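Local coordinates for alginate lyase, family PL7 (Zobellia galactanivorans, PDB 4BE3), which acts as an exolytic alginate lyase of polysaccharide lyase family 7, probably cleaving poly(beta-D-mannuronate) chains, at residues A[99-102]-A[103-106]; A[126-129]-A[130-133]; A[167-170]-A[171-174]; A[180-183]-A[184-187]; A[283-286]-A[287-290]. All coordinates share one frame; numbering follows the deposited sequence.

Interaction 1 (A[99-102]-A[103-106])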
loop_
_atom_site.group_PDB
_atom_site.type_symbol
_atom_site.label_atom_id
_atom_site.label_comp_id
_atom_site.label_asym_id
_atom_site.label_seq_id
_atom_site.Cartn_x
_atom_site.Cartn_y
_atom_site.Cartn_z
ATOM N N VAL A 99 -7.836 32.538 18.904
ATOM C CA VAL A 99 -6.931 31.317 18.621
ATOM C C VAL A 99 -7.546 30.662 17.398
ATOM O O VAL A 99 -8.677 30.216 17.452
ATOM C CB VAL A 99 -6.984 30.409 19.883
ATOM C CG1 VAL A 99 -6.099 29.189 19.565
ATOM C CG2 VAL A 99 -6.386 31.198 21.103
ATOM N N ALA A 100 -6.699 30.411 16.382
ATOM C CA ALA A 100 -7.133 29.917 15.027
ATOM C C ALA A 100 -7.782 28.590 15.215
ATOM O O ALA A 100 -8.762 28.329 14.472
ATOM C CB ALA A 100 -5.885 29.845 14.145
ATOM N N ALA A 101 -7.288 27.701 16.106
ATOM C CA ALA A 101 -7.983 26.374 16.196
ATOM C C ALA A 101 -9.302 26.308 16.866
ATOM O O ALA A 101 -9.974 25.273 16.842
ATOM C CB ALA A 101 -6.973 25.358 16.931
ATOM N N SER A 102 -9.677 27.414 17.616
ATOM C CA SER A 102 -10.880 27.243 18.428
ATOM C C SER A 102 -12.130 26.888 17.575
ATOM O O SER A 102 -12.266 27.321 16.450
ATOM C CB SER A 102 -11.257 28.618 19.118
ATOM O OG SER A 102 -10.222 28.841 20.103
ATOM N N TYR A 103 -13.037 26.147 18.185
ATOM C CA TYR A 103 -14.350 25.831 17.654
ATOM C C TYR A 103 -14.227 24.967 16.395
ATOM O O TYR A 103 -15.146 24.990 15.580
ATOM C CB TYR A 103 -15.133 27.109 17.240
ATOM C CG TYR A 103 -14.981 28.264 18.266
ATOM C CD1 TYR A 103 -15.367 28.127 19.597
ATOM C CD2 TYR A 103 -14.437 29.464 17.776
ATOM C CE1 TYR A 103 -15.187 29.262 20.450
ATOM C CE2 TYR A 103 -14.330 30.580 18.616
ATOM C CZ TYR A 103 -14.629 30.416 19.905
ATOM O OH TYR A 103 -14.460 31.594 20.700
ATOM N N SER A 104 -13.175 24.164 16.351
ATOM C CA SER A 104 -13.053 23.371 15.083
ATOM C C SER A 104 -12.821 21.868 15.409
ATOM O O SER A 104 -12.467 21.458 16.537
ATOM C CB SER A 104 -11.805 23.855 14.297
ATOM O OG SER A 104 -10.492 23.606 14.811
ATOM N N VAL A 105 -12.927 21.111 14.367
ATOM C CA VAL A 105 -12.749 19.603 14.509
ATOM C C VAL A 105 -12.147 19.135 13.195
ATOM O O VAL A 105 -12.510 19.641 12.105
ATOM C CB VAL A 105 -14.108 18.903 14.804
ATOM C CG1 VAL A 105 -15.182 19.152 13.733
ATOM C CG2 VAL A 105 -13.909 17.371 14.907
ATOM N N VAL A 106 -11.153 18.230 13.262
ATOM C CA VAL A 106 -10.582 17.705 11.967
ATOM C C VAL A 106 -11.336 16.387 11.713
ATOM O O VAL A 106 -11.477 15.518 12.595
ATOM C CB VAL A 106 -9.065 17.454 12.305
ATOM C CG1 VAL A 106 -8.406 16.582 11.168
ATOM C CG2 VAL A 106 -8.390 18.888 12.186
#
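S102 and Y103 are neighbours in sequence, yet their side chains fold against each other: the CB of S102 lies over one face of the Y103 ring, 3.6 Å from the ring centroid and 15° off the normal. This is a CH-pi contact, placed off-centre, so that CB is nearer to CD2 and CE2 of Y103 than to CE1. The Y103 side chain reaches this place because CG stays on the side of its own amide nitrogen (chi1 -42°), which swings the ring back over the preceding residue. OG of S102 takes no part in the ring contact and is hydrogen-bonded to D96 O in the same loop. Beyond the segments, the rings of Y103 and F128 also meet.

Two turns in succession shape the chain here, a type I turn from V99 to S102, closed by S102 N to V99 O, and a type II turn from A101 to S104, with Y103 at its third position and a positive phi. Together they bring the loop that follows strand 80-90 into strand 104-112, which pairs antiparallel with strand 121-126 in the larger sheet of the concanavalin-like fold.

The second turn is tied by a side chain. OG of S104 donates to A101 O at 2.7 Å, somewhat tilted from the carbonyl plane. It can do so because OG is folded in over its own backbone (chi1 68°), which turns it back toward the start of the turn. A101 O, a buried backbone acceptor, thereby gains a short bond.

Interaction 2 (A[126-129]-A[130-133])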
loop_
_atom_site.group_PDB
_atom_site.type_symbol
_atom_site.label_atom_id
_atom_site.label_comp_id
_atom_site.label_asym_id
_atom_site.label_seq_id
_atom_site.Cartn_x
_atom_site.Cartn_y
_atom_site.Cartn_z
ATOM N N LYS A 126 -14.928 24.437 11.108
ATOM C CA LYS A 126 -14.847 25.372 12.251
ATOM C C LYS A 126 -16.123 26.268 12.242
ATOM O O LYS A 126 -16.528 26.777 11.156
ATOM C CB LYS A 126 -13.620 26.193 12.013
ATOM C CG LYS A 126 -13.492 27.341 13.142
ATOM C CD LYS A 126 -12.135 28.019 12.889
ATOM C CE LYS A 126 -12.093 29.312 13.804
ATOM N NZ LYS A 126 -10.752 30.013 13.574
ATOM N N LYS A 127 -16.731 26.449 13.423
ATOM C CA LYS A 127 -17.957 27.292 13.405
ATOM C C LYS A 127 -17.917 28.080 14.717
ATOM O O LYS A 127 -17.866 27.536 15.784
ATOM C CB LYS A 127 -19.245 26.437 13.285
ATOM C CG LYS A 127 -20.498 27.378 13.132
ATOM C CD LYS A 127 -21.802 26.623 13.277
ATOM C CE LYS A 127 -22.097 26.278 14.708
ATOM N NZ LYS A 127 -22.226 27.531 15.627
ATOM N N PHE A 128 -17.954 29.428 14.577
ATOM C CA PHE A 128 -18.037 30.242 15.819
ATOM C C PHE A 128 -19.346 30.084 16.556
ATOM O O PHE A 128 -20.406 29.758 15.994
ATOM C CB PHE A 128 -17.888 31.717 15.395
ATOM C CG PHE A 128 -16.452 32.026 14.856
ATOM C CD1 PHE A 128 -15.407 32.262 15.795
ATOM C CD2 PHE A 128 -16.190 32.002 13.478
ATOM C CE1 PHE A 128 -14.114 32.560 15.340
ATOM C CE2 PHE A 128 -14.857 32.247 13.010
ATOM C CZ PHE A 128 -13.786 32.485 13.920
ATOM N N PRO A 129 -19.305 30.316 17.862
ATOM C CA PRO A 129 -20.489 30.112 18.637
ATOM C C PRO A 129 -21.599 31.038 18.130
ATOM O O PRO A 129 -21.349 32.194 17.805
ATOM C CB PRO A 129 -20.082 30.698 20.007
ATOM C CG PRO A 129 -18.572 30.281 20.154
ATOM C CD PRO A 129 -18.090 30.490 18.703
ATOM N N GLY A 130 -22.817 30.509 18.131
ATOM C CA GLY A 130 -23.964 31.352 17.644
ATOM C C GLY A 130 -24.121 31.413 16.149
ATOM O O GLY A 130 -25.229 31.647 15.740
ATOM N N HIS A 131 -23.106 31.114 15.311
ATOM C CA HIS A 131 -23.258 31.159 13.894
ATOM C C HIS A 131 -24.071 30.004 13.377
ATOM O O HIS A 131 -24.053 28.921 13.990
ATOM C CB HIS A 131 -21.877 31.109 13.128
ATOM C CG HIS A 131 -21.098 32.400 13.274
ATOM N ND1 HIS A 131 -19.879 32.623 12.689
ATOM C CD2 HIS A 131 -21.427 33.546 13.979
ATOM C CE1 HIS A 131 -19.464 33.881 13.045
ATOM N NE2 HIS A 131 -20.411 34.438 13.813
ATOM N N THR A 132 -24.775 30.246 12.266
ATOM C CA THR A 132 -25.468 29.096 11.619
ATOM C C THR A 132 -24.437 28.409 10.693
ATOM O O THR A 132 -24.407 27.177 10.644
ATOM C CB THR A 132 -26.673 29.588 10.813
ATOM O OG1 THR A 132 -27.608 30.101 11.799
ATOM C CG2 THR A 132 -27.331 28.421 10.063
ATOM N N LYS A 133 -23.616 29.170 9.985
ATOM C CA LYS A 133 -22.760 28.512 8.973
ATOM C C LYS A 133 -21.363 28.522 9.539
ATOM O O LYS A 133 -20.869 29.542 10.094
ATOM C CB LYS A 133 -22.691 29.330 7.665
ATOM C CG LYS A 133 -24.074 29.236 7.055
ATOM C CD LYS A 133 -24.120 29.858 5.728
ATOM C CE LYS A 133 -24.576 31.252 5.786
ATOM N NZ LYS A 133 -25.509 31.366 4.625
HETATM O O HOH W 1 -18.742 30.344 11.756
#
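K127 folds its side chain beneath the turn that follows it, meeting H131 and its neighbours step by step. With its first torsion pointing away from its own amide (chi1 -175°), CG of K127 packs 4.0 Å from CB of H131 and also passes K133 O. CD of K127 lies 3.7 Å from T132 O and is closer still to H131 O. Bends at chi3 and chi4 (75° and 60°) curl the chain back toward the backbone; CE of K127 lies against H131 O and touches CD1 of L183, and NZ of K127 donates to H131 O at 2.8 Å and to F128 O at 2.9 Å.

F128 O has a second donor, the N of H131, at 3.1 Å; the two reach it from opposite faces of its carbonyl plane. That backbone bond closes a type II turn from F128 to H131, with G130 at the third position and a positive phi, in the hairpin connection between the antiparallel strands 121-126 and 133-141.

On the other side of the turn, CB of F128 lies over one face of the H131 imidazole, 3.7 Å from its centroid, while the two rings themselves meet obliquely. A water lies in the plane at the edge of the imidazole, 2.7 Å from ND1 of H131, and also accepts from F128 N and donates to K133 O. Farther along, T132 N and K133 N both donate to the carboxylate oxygen OE1 of E176.

Interaction 3 (A[167-170]-A[171-174])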
loop_
_atom_site.group_PDB
_atom_site.type_symbol
_atom_site.label_atom_id
_atom_site.label_comp_id
_atom_site.label_asym_id
_atom_site.label_seq_id
_atom_site.Cartn_x
_atom_site.Cartn_y
_atom_site.Cartn_z
ATOM N N GLY A 167 -11.301 35.949 15.688
ATOM C CA GLY A 167 -12.053 37.113 16.223
ATOM C C GLY A 167 -10.955 38.076 16.761
ATOM O O GLY A 167 -9.747 37.726 17.010
ATOM N N PRO A 168 -11.348 39.337 16.869
ATOM C CA PRO A 168 -10.328 40.362 17.238
ATOM C C PRO A 168 -10.175 40.305 18.776
ATOM O O PRO A 168 -9.204 40.862 19.296
ATOM C CB PRO A 168 -11.030 41.713 16.755
ATOM C CG PRO A 168 -12.540 41.395 16.990
ATOM C CD PRO A 168 -12.649 39.904 16.480
ATOM N N THR A 169 -11.111 39.706 19.514
ATOM C CA THR A 169 -10.927 39.508 21.004
ATOM C C THR A 169 -11.435 38.142 21.381
ATOM O O THR A 169 -11.945 37.470 20.502
ATOM C CB THR A 169 -11.685 40.594 21.930
ATOM O OG1 THR A 169 -13.052 40.392 21.667
ATOM C CG2 THR A 169 -11.284 42.000 21.465
ATOM N N ALA A 170 -11.279 37.696 22.620
ATOM C CA ALA A 170 -11.611 36.290 22.978
ATOM C C ALA A 170 -13.040 35.962 22.823
ATOM O O ALA A 170 -13.368 34.853 22.491
ATOM C CB ALA A 170 -11.246 35.986 24.393
ATOM N N THR A 171 -13.945 36.936 23.013
ATOM C CA THR A 171 -15.354 36.491 22.882
ATOM C C THR A 171 -16.101 37.343 21.808
ATOM O O THR A 171 -17.331 37.377 21.848
ATOM C CB THR A 171 -16.138 36.490 24.257
ATOM O OG1 THR A 171 -16.050 37.813 24.702
ATOM C CG2 THR A 171 -15.484 35.631 25.404
ATOM N N SER A 172 -15.436 37.922 20.827
ATOM C CA SER A 172 -16.150 38.550 19.742
ATOM C C SER A 172 -15.698 37.837 18.421
ATOM O O SER A 172 -14.527 37.418 18.332
ATOM C CB SER A 172 -15.867 40.047 19.667
ATOM O OG SER A 172 -14.538 40.292 19.382
ATOM N N TYR A 173 -16.634 37.604 17.510
ATOM C CA TYR A 173 -16.360 36.679 16.385
ATOM C C TYR A 173 -16.457 37.450 15.087
ATOM O O TYR A 173 -17.204 38.465 15.012
ATOM C CB TYR A 173 -17.457 35.585 16.388
ATOM C CG TYR A 173 -17.587 34.990 17.749
ATOM C CD1 TYR A 173 -16.443 34.608 18.473
ATOM C CD2 TYR A 173 -18.847 34.834 18.347
ATOM C CE1 TYR A 173 -16.573 34.070 19.772
ATOM C CE2 TYR A 173 -18.991 34.295 19.640
ATOM C CZ TYR A 173 -17.856 33.965 20.371
ATOM O OH TYR A 173 -17.896 33.532 21.644
ATOM N N PRO A 174 -15.780 36.988 14.067
ATOM C CA PRO A 174 -15.996 37.599 12.735
ATOM C C PRO A 174 -17.451 37.271 12.327
ATOM O O PRO A 174 -18.138 36.413 13.003
ATOM C CB PRO A 174 -15.126 36.797 11.783
ATOM C CG PRO A 174 -14.464 35.724 12.560
ATOM C CD PRO A 174 -14.877 35.770 14.045
#
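G167 begins the contact, its CA pointing a hydrogen at S172 O in a CA-H...O contact of 3.3 Å with an angle of 148° at the hydrogen. The CA of G167 also lies 3.8 Å from CD of P174, and the glycine thus meets the returning chain at two points. Next comes P168, whose CG and CD pack against OG of S172, CG at 3.3 Å.

T169 supplies the polar link. Its OG1 and the OG of S172 form a hydrogen bond of 2.7 Å in which either hydroxyl could be the donor. Each oxygen is tucked in above its own main chain (chi1 64° in both residues), and this shared choice turns the two hydroxyls to face each other across the turn. The turn is type I, T169 to S172, within the long surface loop between strands 153-157 and 181-182, outside the sheets of the concanavalin-like sandwich and about 22 Å from the chain's centre to the contact's centre. Backbone hydrogen bonds between A97 and both G167 and A170 fasten this loop to the one before strand 104-112.

A170 fills the second position of the turn. Its carbonyl O approaches the Y173 ring obliquely, 4.3 Å from CE1, while T171 O stands over one face of that same ring.

Interaction 4 (A[180-183]-A[184-187])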
loop_
_atom_site.group_PDB
_atom_site.type_symbol
_atom_site.label_atom_id
_atom_site.label_comp_id
_atom_site.label_asym_id
_atom_site.label_seq_id
_atom_site.Cartn_x
_atom_site.Cartn_y
_atom_site.Cartn_z
ATOM N N GLY A 180 -20.722 29.424 3.862
ATOM C CA GLY A 180 -20.331 28.210 4.666
ATOM C C GLY A 180 -21.346 27.077 4.773
ATOM O O GLY A 180 -22.382 27.026 4.079
ATOM N N ILE A 181 -21.060 26.197 5.731
ATOM C CA ILE A 181 -21.746 24.868 5.842
ATOM C C ILE A 181 -22.289 24.838 7.252
ATOM O O ILE A 181 -21.554 25.054 8.189
ATOM C CB ILE A 181 -20.706 23.705 5.605
ATOM C CG1 ILE A 181 -20.062 23.846 4.192
ATOM C CG2 ILE A 181 -21.468 22.367 5.878
ATOM C CD1 ILE A 181 -21.020 23.741 2.980
ATOM N N ALA A 182 -23.599 24.560 7.391
ATOM C CA ALA A 182 -24.279 24.490 8.714
ATOM C C ALA A 182 -23.930 23.183 9.486
ATOM O O ALA A 182 -23.580 22.161 8.874
ATOM C CB ALA A 182 -25.848 24.590 8.461
ATOM N N LEU A 183 -24.078 23.185 10.784
ATOM C CA LEU A 183 -24.159 21.879 11.494
ATOM C C LEU A 183 -25.258 21.083 10.936
ATOM O O LEU A 183 -26.347 21.615 10.620
ATOM C CB LEU A 183 -24.421 22.082 13.028
ATOM C CG LEU A 183 -23.290 22.900 13.727
ATOM C CD1 LEU A 183 -23.711 23.045 15.166
ATOM C CD2 LEU A 183 -21.911 22.127 13.600
ATOM N N GLY A 184 -24.998 19.780 10.746
ATOM C CA GLY A 184 -26.089 18.910 10.310
ATOM C C GLY A 184 -26.214 18.961 8.785
ATOM O O GLY A 184 -27.113 18.285 8.215
ATOM N N GLU A 185 -25.346 19.706 8.105
ATOM C CA GLU A 185 -25.411 19.797 6.622
ATOM C C GLU A 185 -24.385 18.820 5.989
ATOM O O GLU A 185 -23.189 18.906 6.294
ATOM C CB GLU A 185 -25.086 21.201 6.139
ATOM C CG GLU A 185 -25.238 21.349 4.633
ATOM C CD GLU A 185 -25.180 22.812 4.137
ATOM O OE1 GLU A 185 -24.873 23.759 4.934
ATOM O OE2 GLU A 185 -25.575 23.043 2.985
ATOM N N GLU A 186 -24.840 17.898 5.111
ATOM C CA GLU A 186 -23.957 16.913 4.514
ATOM C C GLU A 186 -22.911 17.507 3.609
ATOM O O GLU A 186 -23.229 18.343 2.772
ATOM C CB GLU A 186 -24.815 15.925 3.673
ATOM C CG GLU A 186 -25.651 15.109 4.582
ATOM C CD GLU A 186 -26.320 13.850 3.954
ATOM O OE1 GLU A 186 -25.760 13.199 3.093
ATOM O OE2 GLU A 186 -27.406 13.503 4.427
ATOM N N PHE A 187 -21.644 17.016 3.685
ATOM C CA PHE A 187 -20.691 17.323 2.611
ATOM C C PHE A 187 -19.756 16.094 2.457
ATOM O O PHE A 187 -19.780 15.189 3.330
ATOM C CB PHE A 187 -19.857 18.627 2.922
ATOM C CG PHE A 187 -19.050 18.574 4.197
ATOM C CD1 PHE A 187 -19.686 18.855 5.402
ATOM C CD2 PHE A 187 -17.689 18.247 4.139
ATOM C CE1 PHE A 187 -18.924 18.874 6.609
ATOM C CE2 PHE A 187 -16.904 18.274 5.344
ATOM C CZ PHE A 187 -17.524 18.611 6.564
HETATM O O HOH W 2 -25.053 26.239 4.274
HETATM O O HOH W 3 -21.850 19.739 8.518
#
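E185 reaches back along the chain to A182, its OE1 accepting from A182 N at 2.9 Å with a nearly straight N-H...O angle of 167°. The glutamate leaves its CB on the far side from its own N (chi1 -176°) and continues as an extended chain that carries the carboxylate back to A182 N. OE1 meets the amide with its anti lone pair, the one turned away from OE2. The methylene part of E185 crosses the side chain of I181 at about a right angle, and the CB of E185 lies 3.8 Å from CG2 of I181.

That methyl serves two neighbours, since CD1 of F187 lies 4.0 Å from CG2 of I181 on an oblique approach. A chi1 of 59° is what brings the F187 ring to it.

The backbone underneath is a type II turn from A182 to E185, closed by E185 N to A182 O at 3.1 Å, with G184 carrying the positive phi. It joins the weakly bonded strand 181-182, paired to strand 133-141 of the larger sheet, to strand 187-194 of the seven-stranded one. One water bridges A182 O and E185 O across the turn; another donates to G180 O and, at 2.6 Å, to OE1 of E185.

OE2 of the same residue has its own hydrogen-bond partner in H207 NE2. OE1 takes two donors, the amide of A182 and a water, which is consistent with an unprotonated OE1.

Interaction 5 (A[283-286]-A[287-290]); sequences DGDI and AKQY
D285 caps the helix that starts just after it, its OD1 accepting from K288 N at 2.8 Å. A trans first torsion (chi1 -178°) swings the carboxylate round to the first turn, and the amide meets OD1 from above the carboxylate plane, 44° out of it. This is a classic N-cap at the start of helix 286-291.

The tight part of the contact lies on the inner side of the helix. D285 O accepts from Q289 N at 3.1 Å, nearly in line with the carbonyl, and weakly from NE2 of Q289 at 3.3 Å; the same NE2 has a further partner in S54 O. I286 O accepts from Y290 N in the following helical bond. Alongside it the side chains of I286 and Y290 run in the same direction, and CG2 of I286 sits over one face of the tyrosine ring, 3.8 Å from its centroid. I286, Q289 and Y290 all touch P52 of strand 44-52, which sets the helix against the seven-stranded sheet.

The solvent side is looser. There K288 crosses D285 at about a right angle, with its CG 3.6 Å from the carboxylate carbon CG of D285, and a bend at the end of the chain leaves NZ of K288 3.5 Å from OD2 of D285, a long salt bridge.

Thus the two carboxylate oxygens divide their work, OD1 satisfying a helix-end amide and OD2 facing an ammonium group. Both the helix N-terminus and the lysine would be expected to stabilise the negative charge of D285.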
loop_
_atom_site.group_PDB
_atom_site.type_symbol
_atom_site.label_atom_id
_atom_site.label_comp_id
_atom_site.label_asym_id
_atom_site.label_seq_id
_atom_site.Cartn_x
_atom_site.Cartn_y
_atom_site.Cartn_z
ATOM N N ASP A 283 -12.342 20.436 34.175
ATOM C CA ASP A 283 -11.272 19.634 34.740
ATOM C C ASP A 283 -11.181 18.182 34.159
ATOM O O ASP A 283 -10.808 17.203 34.849
ATOM C CB ASP A 283 -11.458 19.642 36.305
ATOM C CG ASP A 283 -10.224 19.075 37.052
ATOM O OD1 ASP A 283 -9.076 19.194 36.534
ATOM O OD2 ASP A 283 -10.430 18.454 38.135
ATOM N N GLY A 284 -11.532 18.026 32.880
ATOM C CA GLY A 284 -11.369 16.741 32.266
ATOM C C GLY A 284 -12.564 15.806 32.438
ATOM O O GLY A 284 -12.522 14.653 31.949
ATOM N N ASP A 285 -13.636 16.287 33.047
ATOM C CA ASP A 285 -14.750 15.386 33.319
ATOM C C ASP A 285 -15.565 15.247 32.060
ATOM O O ASP A 285 -16.216 16.194 31.614
ATOM C CB ASP A 285 -15.619 16.026 34.413
ATOM C CG ASP A 285 -16.803 15.158 34.830
ATOM O OD1 ASP A 285 -17.651 14.712 34.048
ATOM O OD2 ASP A 285 -16.970 15.054 36.055
ATOM N N ILE A 286 -15.578 14.061 31.485
ATOM C CA ILE A 286 -16.167 13.928 30.133
ATOM C C ILE A 286 -17.684 14.152 30.189
ATOM O O ILE A 286 -18.246 14.825 29.336
ATOM C CB ILE A 286 -15.742 12.579 29.400
ATOM C CG1 ILE A 286 -14.153 12.499 29.337
ATOM C CG2 ILE A 286 -16.614 12.294 28.135
ATOM C CD1 ILE A 286 -13.524 11.253 28.560
ATOM N N ALA A 287 -18.394 13.539 31.164
ATOM C CA ALA A 287 -19.820 13.749 31.253
ATOM C C ALA A 287 -20.150 15.243 31.449
ATOM O O ALA A 287 -21.095 15.702 30.842
ATOM C CB ALA A 287 -20.438 12.926 32.494
ATOM N N LYS A 288 -19.393 16.013 32.235
ATOM C CA LYS A 288 -19.726 17.453 32.400
ATOM C C LYS A 288 -19.451 18.274 31.061
ATOM O O LYS A 288 -20.224 19.119 30.669
ATOM C CB LYS A 288 -18.875 18.123 33.540
ATOM C CG LYS A 288 -19.319 17.769 34.937
ATOM C CD LYS A 288 -18.527 18.660 35.903
ATOM C CE LYS A 288 -18.667 18.073 37.335
ATOM N NZ LYS A 288 -17.363 17.896 38.064
ATOM N N GLN A 289 -18.405 17.898 30.344
ATOM C CA GLN A 289 -18.135 18.536 29.037
ATOM C C GLN A 289 -19.291 18.196 28.065
ATOM O O GLN A 289 -19.811 19.031 27.360
ATOM C CB GLN A 289 -16.796 17.966 28.494
ATOM C CG GLN A 289 -15.619 18.598 29.297
ATOM C CD GLN A 289 -14.350 17.969 28.791
ATOM O OE1 GLN A 289 -13.834 18.442 27.793
ATOM N NE2 GLN A 289 -13.850 16.907 29.428
ATOM N N TYR A 290 -19.748 16.961 28.095
ATOM C CA TYR A 290 -20.840 16.599 27.221
ATOM C C TYR A 290 -22.142 17.312 27.517
ATOM O O TYR A 290 -22.978 17.474 26.635
ATOM C CB TYR A 290 -21.104 15.064 27.183
ATOM C CG TYR A 290 -20.124 14.300 26.289
ATOM C CD1 TYR A 290 -19.079 14.975 25.662
ATOM C CD2 TYR A 290 -20.132 12.897 26.265
ATOM C CE1 TYR A 290 -18.115 14.222 24.854
ATOM C CE2 TYR A 290 -19.236 12.148 25.523
ATOM C CZ TYR A 290 -18.293 12.791 24.745
ATOM O OH TYR A 290 -17.418 12.003 24.012
#

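The five contacts follow one another along the chain. Interactions 1, 2 and 4 belong to the larger antiparallel sheet or its connections: strands 104-112, 121-126, 133-141 and 181-182 pair in that order. Interactions 1 to 3 touch one another, their centres 11 to 13 Å apart, and meet round the aromatic cluster of Y103, F128 and Y173. Interaction 4, with its centre 11 Å from that of interaction 2, touches it through K127 and L183 and leads on to the seven-stranded sheet. Interaction 5 stands alone, at least about 11 Å from the others by nearest atoms, its helix resting on strand 44-52. Four are turns in connections of the two-sheet fold; the fifth caps a helix.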